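Uncharacterized protein MJ0327 (Methanocaldococcus jannaschii DSM 2661, PDB 2QTD) is of unknown function but belongs to the dinitrogenase iron-molybdenum cofactor family and may bind or handle such a cofactor. Local coordinates at residues Ile9-Val13 with Asp14-Asn18. Numbering follows the deposited sequence.
Sequences ISMDV and DKISN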
loop_
_atom_site.group_PDB
_atom_site.type_symbol
_atom_site.label_atom_id
_atom_site.label_comp_id
_atom_site.label_asym_id
_atom_site.label_seq_id
_atom_site.Cartn_x
_atom_site.Cartn_y
_atom_site.Cartn_z
ATOM N N ILE A 9 2.110 1.480 0.079
ATOM C CA ILE A 9 1.707 1.825 -1.311
ATOM C C ILE A 9 2.758 1.373 -2.285
ATOM O O ILE A 9 3.947 1.737 -2.155
ATOM C CB ILE A 9 1.453 3.339 -1.473
ATOM C CG1 ILE A 9 0.580 3.822 -0.302
ATOM C CG2 ILE A 9 0.877 3.622 -2.910
ATOM C CD1 ILE A 9 0.194 5.239 -0.278
ATOM N N SER A 10 2.331 0.650 -3.326
ATOM C CA SER A 10 3.272 0.138 -4.329
ATOM C C SER A 10 3.612 1.273 -5.305
ATOM O O SER A 10 2.756 1.749 -6.029
ATOM C CB SER A 10 2.601 -1.024 -5.024
ATOM O OG SER A 10 1.414 -0.614 -5.673
HETATM N N MSE A 11 4.879 1.692 -5.300
HETATM C CA MSE A 11 5.324 2.892 -6.029
HETATM C C MSE A 11 6.362 2.645 -7.131
HETATM O O MSE A 11 7.318 1.878 -6.984
HETATM C CB MSE A 11 5.905 3.936 -5.057
HETATM C CG MSE A 11 4.888 4.521 -4.076
HETATM SE SE MSE A 11 3.535 5.566 -5.015
HETATM C CE MSE A 11 4.628 6.924 -5.998
ATOM N N ASP A 12 6.167 3.329 -8.260
ATOM C CA ASP A 12 7.265 3.595 -9.222
ATOM C C ASP A 12 7.816 4.995 -8.916
ATOM O O ASP A 12 7.266 5.716 -8.090
ATOM C CB ASP A 12 6.767 3.528 -10.662
ATOM C CG ASP A 12 6.520 2.105 -11.144
ATOM O OD1 ASP A 12 6.957 1.114 -10.515
ATOM O OD2 ASP A 12 5.907 1.986 -12.199
ATOM N N VAL A 13 8.895 5.394 -9.571
ATOM C CA VAL A 13 9.498 6.689 -9.220
ATOM C C VAL A 13 8.549 7.855 -9.480
ATOM O O VAL A 13 8.551 8.796 -8.706
ATOM C CB VAL A 13 10.904 6.949 -9.878
ATOM C CG1 VAL A 13 11.877 5.874 -9.461
ATOM C CG2 VAL A 13 10.830 7.086 -11.414
ATOM N N ASP A 14 7.698 7.731 -10.504
ATOM C CA ASP A 14 6.816 8.815 -10.984
ATOM C C ASP A 14 5.316 8.667 -10.674
ATOM O O ASP A 14 4.558 9.610 -10.886
ATOM C CB ASP A 14 7.041 9.055 -12.502
ATOM C CG ASP A 14 7.007 7.758 -13.360
ATOM O OD1 ASP A 14 7.022 6.636 -12.799
ATOM O OD2 ASP A 14 7.022 7.865 -14.610
ATOM N N LYS A 15 4.895 7.528 -10.119
ATOM C CA LYS A 15 3.472 7.181 -10.018
ATOM C C LYS A 15 3.302 5.888 -9.237
ATOM O O LYS A 15 4.284 5.161 -9.035
ATOM C CB LYS A 15 2.872 7.034 -11.425
ATOM C CG LYS A 15 3.618 6.053 -12.309
ATOM C CD LYS A 15 2.837 5.732 -13.587
ATOM C CE LYS A 15 3.473 4.543 -14.342
ATOM N NZ LYS A 15 2.471 3.852 -15.213
ATOM N N ILE A 16 2.059 5.607 -8.818
ATOM C CA ILE A 16 1.678 4.311 -8.294
ATOM C C ILE A 16 1.949 3.308 -9.414
ATOM O O ILE A 16 1.631 3.582 -10.592
ATOM C CB ILE A 16 0.187 4.289 -7.826
ATOM C CG1 ILE A 16 -0.041 5.282 -6.660
ATOM C CG2 ILE A 16 -0.202 2.862 -7.360
ATOM C CD1 ILE A 16 -1.513 5.420 -6.201
ATOM N N SER A 17 2.562 2.178 -9.069
ATOM C CA SER A 17 2.987 1.195 -10.048
ATOM C C SER A 17 1.797 0.384 -10.564
ATOM O O SER A 17 0.725 0.365 -9.959
ATOM C CB SER A 17 3.985 0.210 -9.443
ATOM O OG SER A 17 3.342 -0.472 -8.370
ATOM N N ASN A 18 2.065 -0.358 -11.631
ATOM C CA ASN A 18 1.039 -1.229 -12.226
ATOM C C ASN A 18 0.645 -2.394 -11.330
ATOM O O ASN A 18 -0.508 -2.841 -11.391
ATOM C CB ASN A 18 1.499 -1.783 -13.570
ATOM C CG ASN A 18 1.595 -0.719 -14.675
ATOM O OD1 ASN A 18 1.165 0.421 -14.528
ATOM N ND2 ASN A 18 2.167 -1.117 -15.804
HETATM O O HOH W 1 0.201 -1.441 -8.019
HETATM O O HOH W 2 4.457 -0.092 -12.956
#
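The carboxylate of Asp12 turns one face onto Ser17, whose CA and CB lie against it, Ser17 CB being 3.3 Å from Asp12 OD1. A water donates to Asp12 OD2 (2.6 Å) from a position tilted out of the carboxylate plane, on the Ser17 side, and accepts from Asn18 N. The carboxylate is thus tied to the returning chain through water, not by a direct bond. Lys15 CE passes near Asp12 OD2, but the ammonium is too distant for a salt bridge, so any attraction is probably loose.

Behind this group the chain folds back on itself, and Met11 and Ile16 form a single antiparallel bridge, a non-hydrogen-bonded pair flanked by two backbone bonds. Ser17 N, standing above the plane of the Ser10 carbonyl, donates to Ser10 O (3.1 Å) almost straight, at 170°. Asp12 N reaches Lys15 O at 2.7 Å through a bent bond, its N-H tilted although it meets the C=O almost end-on. Selenomethionine Met11 bends at chi2 and chi3 (-66° and -57°), which brings its SE to 3.9 Å from Ile16 CG1 and its CE over Lys15 O. A second water links Ser10 OG (2.8 Å) to Ser17 O, while Ser17 OG bonds to the carbonyl of Ser19. Lys15 N is buried here without a partner.

The type I turn Asp12-Lys15, with Val13 and Asp14 at its corners, follows strand 5-11, central in the mixed sheet of a ribonuclease H-like fold. Ile16 bonds through its backbone to Asp85 and rests on Asn90, Ile9 and Met11 pack on Val87 of helix 87-95, and strands 25-32 and 59-62 pair with the strand through Tyr25, Leu27 and Ile61.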